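Local coordinates for lipoprotein (Colwellia psychrerythraea, PDB 3O0Y) that is of unknown function but is a putative lipoprotein of the DUF885 family, probably related to metallopeptidases of the Peptidase_MA clan, at residues S317-Y329 / V334-R346. Residues are numbered along the deposited sequence; the frame is centred on the assembly and turned at random.
Sequences SGVMNEILLAQGY and VGERMVALNEEPR
V334 inserts as a knob into the hole formed by S317, M320, N321 and L324, and its two methyl branches divide the work. CG1 meets the methionine tip, 3.8 Å from M320 CE, while CG2 lies 3.4 Å from S317 O. The M320 chain bends at chi3 (77°), which carries CE on to M338 SD at 4.0 Å. One turn further along, L324 CD2 packs against L341 CD1 at 3.9 Å, and L324 CD1 lies over one face of the R337 guanidinium, displaced from the centre of the group. L341 CD2 sits over one face of the Y329 ring, 3.4 Å from Y329 CZ. Helix 491-515 backs this apolar layer, with L498 touching M320 and L495 touching L324.

Two consecutive helices are joined here by a short connection; their short-segment axes approach to 10.5 Å and their N-to-C directions differ by 50°, too far from antiparallel for a hairpin. G328 takes positive phi, and the amides of G328 and Y329 bond back to L325 O and L324 O, a Schellman motif that ends the first helix. The Y329 side chain then reaches over L341 toward E344.

R337 links the first helix through N321 OD1, on which NH1 and NH2 converge end-on, almost in the guanidinium plane although the amide plane stands 73° away. It also spans the connection: NH1 donates to Y329 O at 2.9 Å and NE to T333 O. At the outer edge, Y329 OH donates a very short bond of 2.5 Å to E344 OE2 near the ring plane. The other carboxylate oxygen, OE1, receives R346 NE and NH2 side-on in a salt bridge, and R346 makes a cation-pi contact with F492.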
ATOM      1  N   SER A 317       1.285   4.470 -25.288  1.00  7.28           N
ATOM      2  CA  SER A 317       0.914   5.727 -25.958  1.00  9.08           C
ATOM      3  C   SER A 317       0.483   5.473 -27.384  1.00  8.00           C
ATOM      4  O   SER A 317      -0.565   6.008 -27.896  1.00  6.94           O
ATOM      5  CB  SER A 317       2.124   6.701 -25.968  1.00  9.28           C
ATOM      6  OG  SER A 317       2.107   7.193 -24.673  1.00 21.97           O
ATOM      7  N   GLY A 318       1.280   4.657 -28.073  1.00  7.78           N
ATOM      8  CA  GLY A 318       0.983   4.317 -29.465  1.00  7.45           C
ATOM      9  C   GLY A 318      -0.321   3.585 -29.655  1.00  7.67           C
ATOM     10  O   GLY A 318      -1.100   3.887 -30.558  1.00  7.20           O
ATOM     11  N   VAL A 319      -0.629   2.713 -28.713  1.00  7.13           N
ATOM     12  CA  VAL A 319      -1.917   2.038 -28.715  1.00  5.93           C
ATOM     13  C   VAL A 319      -3.063   3.028 -28.496  1.00  6.31           C
ATOM     14  O   VAL A 319      -4.093   2.989 -29.185  1.00  6.54           O
ATOM     15  CB  VAL A 319      -1.978   0.868 -27.653  1.00  7.45           C
ATOM     16  CG1 VAL A 319      -3.380   0.298 -27.594  1.00  4.92           C
ATOM     17  CG2 VAL A 319      -0.934  -0.220 -28.008  1.00  6.98           C
ATOM     18  N   MET A 320      -2.972   3.800 -27.444  1.00  4.96           N
ATOM     19  CA  MET A 320      -3.977   4.822 -27.137  1.00  5.25           C
ATOM     20  C   MET A 320      -4.191   5.762 -28.327  1.00  6.75           C
ATOM     21  O   MET A 320      -5.304   6.105 -28.629  1.00  5.61           O
ATOM     22  CB  MET A 320      -3.526   5.630 -25.907  1.00  4.50           C
ATOM     23  CG  MET A 320      -3.567   4.843 -24.605  1.00  7.23           C
ATOM     24  SD  MET A 320      -2.873   5.752 -23.122  1.00  2.00           S
ATOM     25  CE  MET A 320      -4.321   6.860 -22.830  1.00 10.69           C
ATOM     26  N   ASN A 321      -3.107   6.210 -28.992  1.00  5.26           N
ATOM     27  CA  ASN A 321      -3.273   7.033 -30.221  1.00  4.63           C
ATOM     28  C   ASN A 321      -4.194   6.398 -31.248  1.00  6.30           C
ATOM     29  O   ASN A 321      -5.059   7.066 -31.856  1.00  5.09           O
ATOM     30  CB  ASN A 321      -1.907   7.409 -30.777  1.00  5.65           C
ATOM     31  CG  ASN A 321      -2.010   8.227 -32.036  1.00  6.47           C
ATOM     32  OD1 ASN A 321      -2.452   9.382 -32.009  1.00  6.58           O
ATOM     33  ND2 ASN A 321      -1.473   7.675 -33.143  1.00  6.41           N
ATOM     34  N   GLU A 322      -4.054   5.097 -31.493  1.00  5.35           N
ATOM     35  CA  GLU A 322      -4.895   4.448 -32.464  1.00  5.96           C
ATOM     36  C   GLU A 322      -6.388   4.447 -32.116  1.00  6.26           C
ATOM     37  O   GLU A 322      -7.266   4.686 -32.953  1.00  5.75           O
ATOM     38  CB  GLU A 322      -4.507   2.989 -32.683  1.00  7.61           C
ATOM     39  CG  GLU A 322      -3.153   2.791 -33.268  1.00  7.66           C
ATOM     40  CD  GLU A 322      -2.927   3.353 -34.626  1.00 15.11           C
ATOM     41  OE1 GLU A 322      -3.882   3.594 -35.387  1.00 11.74           O
ATOM     42  OE2 GLU A 322      -1.728   3.486 -34.965  1.00 19.32           O
ATOM     43  N   ILE A 323      -6.654   4.193 -30.852  1.00  5.96           N
ATOM     44  CA  ILE A 323      -8.026   4.196 -30.390  1.00  6.49           C
ATOM     45  C   ILE A 323      -8.595   5.600 -30.474  1.00  4.05           C
ATOM     46  O   ILE A 323      -9.739   5.776 -30.889  1.00  4.54           O
ATOM     47  CB  ILE A 323      -8.095   3.572 -28.985  1.00  5.60           C
ATOM     48  CG1 ILE A 323      -7.608   2.123 -28.999  1.00  7.13           C
ATOM     49  CG2 ILE A 323      -9.449   3.775 -28.293  1.00  6.07           C
ATOM     50  CD1 ILE A 323      -7.309   1.587 -27.608  1.00  6.80           C
ATOM     51  N   LEU A 324      -7.820   6.607 -30.015  1.00  4.07           N
ATOM     52  CA  LEU A 324      -8.213   7.990 -30.123  1.00  3.89           C
ATOM     53  C   LEU A 324      -8.562   8.423 -31.538  1.00  3.74           C
ATOM     54  O   LEU A 324      -9.594   9.053 -31.765  1.00  3.65           O
ATOM     55  CB  LEU A 324      -7.175   8.945 -29.475  1.00  2.08           C
ATOM     56  CG  LEU A 324      -7.182   8.943 -27.945  1.00  5.01           C
ATOM     57  CD1 LEU A 324      -5.818   9.367 -27.431  1.00  5.73           C
ATOM     58  CD2 LEU A 324      -8.360   9.820 -27.364  1.00  6.44           C
ATOM     59  N   LEU A 325      -7.688   8.115 -32.491  1.00  3.66           N
ATOM     60  CA  LEU A 325      -7.907   8.469 -33.854  1.00  5.73           C
ATOM     61  C   LEU A 325      -9.234   7.901 -34.332  1.00  5.34           C
ATOM     62  O   LEU A 325     -10.010   8.608 -35.006  1.00  5.47           O
ATOM     63  CB  LEU A 325      -6.801   7.857 -34.760  1.00  5.58           C
ATOM     64  CG  LEU A 325      -5.475   8.585 -34.653  1.00  7.85           C
ATOM     65  CD1 LEU A 325      -4.429   7.851 -35.499  1.00  6.16           C
ATOM     66  CD2 LEU A 325      -5.537   9.971 -35.115  1.00 11.00           C
ATOM     67  N   ALA A 326      -9.529   6.645 -33.952  1.00  6.58           N
ATOM     68  CA  ALA A 326     -10.706   5.987 -34.402  1.00  6.05           C
ATOM     69  C   ALA A 326     -11.992   6.652 -33.847  1.00  6.14           C
ATOM     70  O   ALA A 326     -13.091   6.495 -34.416  1.00  7.02           O
ATOM     71  CB  ALA A 326     -10.689   4.476 -34.048  1.00  7.32           C
ATOM     72  N   GLN A 327     -11.871   7.322 -32.731  1.00  5.03           N
ATOM     73  CA  GLN A 327     -12.972   8.109 -32.142  1.00  4.76           C
ATOM     74  C   GLN A 327     -13.045   9.519 -32.656  1.00  7.05           C
ATOM     75  O   GLN A 327     -13.954  10.275 -32.267  1.00  6.83           O
ATOM     76  CB  GLN A 327     -12.864   8.151 -30.603  1.00  5.41           C
ATOM     77  CG  GLN A 327     -13.027   6.804 -29.927  1.00  5.64           C
ATOM     78  CD  GLN A 327     -14.291   6.132 -30.354  1.00  8.63           C
ATOM     79  OE1 GLN A 327     -15.372   6.710 -30.255  1.00 13.78           O
ATOM     80  NE2 GLN A 327     -14.172   4.889 -30.701  1.00 10.13           N
ATOM     81  N   GLY A 328     -12.075   9.921 -33.502  1.00  4.58           N
ATOM     82  CA  GLY A 328     -12.086  11.249 -34.091  1.00  6.63           C
ATOM     83  C   GLY A 328     -11.226  12.292 -33.362  1.00  7.42           C
ATOM     84  O   GLY A 328     -11.356  13.498 -33.625  1.00  6.59           O
ATOM     85  N   TYR A 329     -10.395  11.823 -32.456  1.00  5.12           N
ATOM     86  CA  TYR A 329      -9.511  12.668 -31.645  1.00  5.33           C
ATOM     87  C   TYR A 329      -8.116  12.565 -32.208  1.00  6.38           C
ATOM     88  O   TYR A 329      -7.409  11.625 -31.901  1.00  6.48           O
ATOM     89  CB  TYR A 329      -9.568  12.266 -30.189  1.00  5.59           C
ATOM     90  CG  TYR A 329     -10.842  12.697 -29.518  1.00  5.65           C
ATOM     91  CD1 TYR A 329     -10.866  13.828 -28.696  1.00  8.01           C
ATOM     92  CD2 TYR A 329     -12.044  12.022 -29.749  1.00  8.72           C
ATOM     93  CE1 TYR A 329     -12.077  14.261 -28.124  1.00  9.21           C
ATOM     94  CE2 TYR A 329     -13.237  12.469 -29.204  1.00  7.92           C
ATOM     95  CZ  TYR A 329     -13.255  13.535 -28.367  1.00 10.97           C
ATOM     96  OH  TYR A 329     -14.461  14.023 -27.820  1.00 10.39           O
ATOM     97  N   VAL A 334      -1.221  12.302 -26.928  1.00  9.52           N
ATOM     98  CA  VAL A 334      -2.175  11.465 -26.221  1.00  9.16           C
ATOM     99  C   VAL A 334      -2.651  12.167 -24.903  1.00  9.48           C
ATOM    100  O   VAL A 334      -3.803  12.213 -24.556  1.00  8.82           O
ATOM    101  CB  VAL A 334      -1.589  10.069 -25.952  1.00  9.21           C
ATOM    102  CG1 VAL A 334      -2.496   9.348 -24.988  1.00  9.78           C
ATOM    103  CG2 VAL A 334      -1.450   9.272 -27.261  1.00  9.33           C
ATOM    104  N   GLY A 335      -1.714  12.741 -24.157  1.00  9.83           N
ATOM    105  CA  GLY A 335      -2.047  13.438 -22.976  1.00 10.42           C
ATOM    106  C   GLY A 335      -2.983  14.613 -23.149  1.00  8.93           C
ATOM    107  O   GLY A 335      -3.945  14.768 -22.383  1.00  8.33           O
ATOM    108  N   GLU A 336      -2.731  15.412 -24.176  1.00  8.44           N
ATOM    109  CA  GLU A 336      -3.589  16.526 -24.479  1.00  7.78           C
ATOM    110  C   GLU A 336      -4.981  16.056 -24.761  1.00  8.99           C
ATOM    111  O   GLU A 336      -5.944  16.720 -24.377  1.00  8.95           O
ATOM    112  CB  GLU A 336      -3.030  17.295 -25.676  1.00  9.94           C
ATOM    113  CG  GLU A 336      -1.891  18.208 -25.160  1.00 13.97           C
ATOM    114  CD  GLU A 336      -0.940  18.700 -26.229  1.00 22.37           C
ATOM    115  OE1 GLU A 336      -0.981  18.253 -27.398  1.00 15.25           O
ATOM    116  OE2 GLU A 336      -0.031  19.482 -25.841  1.00 25.25           O
ATOM    117  N   ARG A 337      -5.067  14.951 -25.494  1.00  6.82           N
ATOM    118  CA  ARG A 337      -6.378  14.432 -25.869  1.00  7.24           C
ATOM    119  C   ARG A 337      -7.150  13.919 -24.641  1.00  7.76           C
ATOM    120  O   ARG A 337      -8.377  14.147 -24.499  1.00  6.50           O
ATOM    121  CB  ARG A 337      -6.266  13.384 -26.990  1.00  7.29           C
ATOM    122  CG  ARG A 337      -6.151  14.072 -28.357  1.00  7.01           C
ATOM    123  CD  ARG A 337      -5.876  13.145 -29.489  1.00  6.00           C
ATOM    124  NE  ARG A 337      -4.478  12.705 -29.448  1.00  8.50           N
ATOM    125  CZ  ARG A 337      -3.952  11.706 -30.175  1.00  6.26           C
ATOM    126  NH1 ARG A 337      -4.690  11.002 -31.015  1.00  6.02           N
ATOM    127  NH2 ARG A 337      -2.632  11.394 -30.069  1.00  8.82           N
ATOM    128  N   MET A 338      -6.453  13.253 -23.723  1.00  7.32           N
ATOM    129  CA  MET A 338      -7.095  12.792 -22.512  1.00  6.51           C
ATOM    130  C   MET A 338      -7.551  13.951 -21.608  1.00  7.64           C
ATOM    131  O   MET A 338      -8.638  13.904 -21.002  1.00  8.55           O
ATOM    132  CB  MET A 338      -6.181  11.836 -21.758  1.00  6.94           C
ATOM    133  CG  MET A 338      -5.849  10.520 -22.523  1.00  7.64           C
ATOM    134  SD  MET A 338      -7.241   9.514 -23.073  1.00  3.30           S
ATOM    135  CE  MET A 338      -8.027   9.166 -21.469  1.00 13.32           C
ATOM    136  N   VAL A 339      -6.757  15.011 -21.564  1.00  6.79           N
ATOM    137  CA  VAL A 339      -7.199  16.251 -20.870  1.00  8.10           C
ATOM    138  C   VAL A 339      -8.459  16.833 -21.462  1.00  7.93           C
ATOM    139  O   VAL A 339      -9.372  17.196 -20.733  1.00  8.29           O
ATOM    140  CB  VAL A 339      -6.063  17.272 -20.887  1.00  8.83           C
ATOM    141  CG1 VAL A 339      -6.610  18.619 -20.487  1.00 13.70           C
ATOM    142  CG2 VAL A 339      -4.906  16.792 -20.002  1.00 13.94           C
ATOM    143  N   ALA A 340      -8.544  16.869 -22.797  1.00  9.04           N
ATOM    144  CA  ALA A 340      -9.704  17.355 -23.501  1.00  8.09           C
ATOM    145  C   ALA A 340     -10.935  16.490 -23.182  1.00  8.67           C
ATOM    146  O   ALA A 340     -12.004  17.027 -22.902  1.00  7.18           O
ATOM    147  CB  ALA A 340      -9.479  17.331 -25.077  1.00  7.21           C
ATOM    148  N   LEU A 341     -10.771  15.179 -23.147  1.00  7.57           N
ATOM    149  CA  LEU A 341     -11.897  14.341 -22.865  1.00  7.95           C
ATOM    150  C   LEU A 341     -12.383  14.610 -21.443  1.00  8.57           C
ATOM    151  O   LEU A 341     -13.544  14.532 -21.184  1.00  9.61           O
ATOM    152  CB  LEU A 341     -11.548  12.861 -23.024  1.00  8.36           C
ATOM    153  CG  LEU A 341     -11.329  12.351 -24.459  1.00 10.45           C
ATOM    154  CD1 LEU A 341     -10.636  10.970 -24.479  1.00 10.01           C
ATOM    155  CD2 LEU A 341     -12.603  12.349 -25.285  1.00  8.11           C
ATOM    156  N   ASN A 342     -11.471  14.821 -20.496  1.00  7.99           N
ATOM    157  CA  ASN A 342     -11.860  15.019 -19.105  1.00  9.22           C
ATOM    158  C   ASN A 342     -12.711  16.303 -18.957  1.00 10.01           C
ATOM    159  O   ASN A 342     -13.391  16.450 -17.945  1.00 13.44           O
ATOM    160  CB  ASN A 342     -10.595  15.092 -18.313  1.00 10.45           C
ATOM    161  CG  ASN A 342     -10.708  14.650 -16.848  1.00 14.42           C
ATOM    162  OD1 ASN A 342     -11.705  14.913 -16.149  1.00 17.78           O
ATOM    163  ND2 ASN A 342      -9.581  14.139 -16.343  1.00 17.09           N
ATOM    164  N   GLU A 343     -12.765  17.180 -19.966  1.00 10.11           N
ATOM    165  CA  GLU A 343     -13.578  18.382 -19.913  1.00 10.81           C
ATOM    166  C   GLU A 343     -14.973  18.188 -20.434  1.00  9.16           C
ATOM    167  O   GLU A 343     -15.854  19.035 -20.191  1.00  8.64           O
ATOM    168  CB  GLU A 343     -12.921  19.529 -20.661  1.00 13.01           C
ATOM    169  CG  GLU A 343     -11.453  19.709 -20.357  1.00 19.69           C
ATOM    170  CD  GLU A 343     -11.150  20.593 -19.207  1.00 35.03           C
ATOM    171  OE1 GLU A 343     -12.129  20.872 -18.441  1.00 37.90           O
ATOM    172  OE2 GLU A 343      -9.926  20.995 -19.088  1.00 37.76           O
ATOM    173  N   GLU A 344     -15.268  17.041 -21.074  1.00  7.26           N
ATOM    174  CA  GLU A 344     -16.548  16.921 -21.699  1.00  6.92           C
ATOM    175  C   GLU A 344     -17.644  16.477 -20.774  1.00  7.62           C
ATOM    176  O   GLU A 344     -17.434  15.609 -19.926  1.00  6.06           O
ATOM    177  CB  GLU A 344     -16.472  15.922 -22.877  1.00  8.63           C
ATOM    178  CG  GLU A 344     -15.468  16.376 -23.949  1.00  7.70           C
ATOM    179  CD  GLU A 344     -15.303  15.388 -25.116  1.00 11.92           C
ATOM    180  OE1 GLU A 344     -15.979  14.310 -25.096  1.00 12.07           O
ATOM    181  OE2 GLU A 344     -14.450  15.716 -26.023  1.00 10.35           O
ATOM    182  N   PRO A 345     -18.848  17.070 -20.922  1.00  7.69           N
ATOM    183  CA  PRO A 345     -19.846  16.755 -19.962  1.00  9.63           C
ATOM    184  C   PRO A 345     -20.271  15.281 -19.878  1.00  9.65           C
ATOM    185  O   PRO A 345     -20.715  14.823 -18.821  1.00  9.81           O
ATOM    186  CB  PRO A 345     -21.048  17.650 -20.350  1.00 11.33           C
ATOM    187  CG  PRO A 345     -20.726  18.234 -21.609  1.00 10.68           C
ATOM    188  CD  PRO A 345     -19.270  18.131 -21.848  1.00 10.51           C
ATOM    189  N   ARG A 346     -20.206  14.536 -20.986  1.00  7.97           N
ATOM    190  CA  ARG A 346     -20.577  13.171 -20.960  1.00  7.45           C
ATOM    191  C   ARG A 346     -19.684  12.350 -20.009  1.00  8.56           C
ATOM    192  O   ARG A 346     -20.063  11.257 -19.694  1.00 10.85           O
ATOM    193  CB  ARG A 346     -20.512  12.549 -22.363  1.00  7.08           C
ATOM    194  CG  ARG A 346     -19.155  12.572 -22.961  1.00  6.06           C
ATOM    195  CD  ARG A 346     -19.190  12.077 -24.428  1.00  7.56           C
ATOM    196  NE  ARG A 346     -17.946  12.351 -25.123  1.00  8.34           N
ATOM    197  CZ  ARG A 346     -17.508  11.696 -26.205  1.00 10.09           C
ATOM    198  NH1 ARG A 346     -18.211  10.684 -26.773  1.00 12.71           N
ATOM    199  NH2 ARG A 346     -16.382  12.080 -26.722  1.00  9.66           N
TER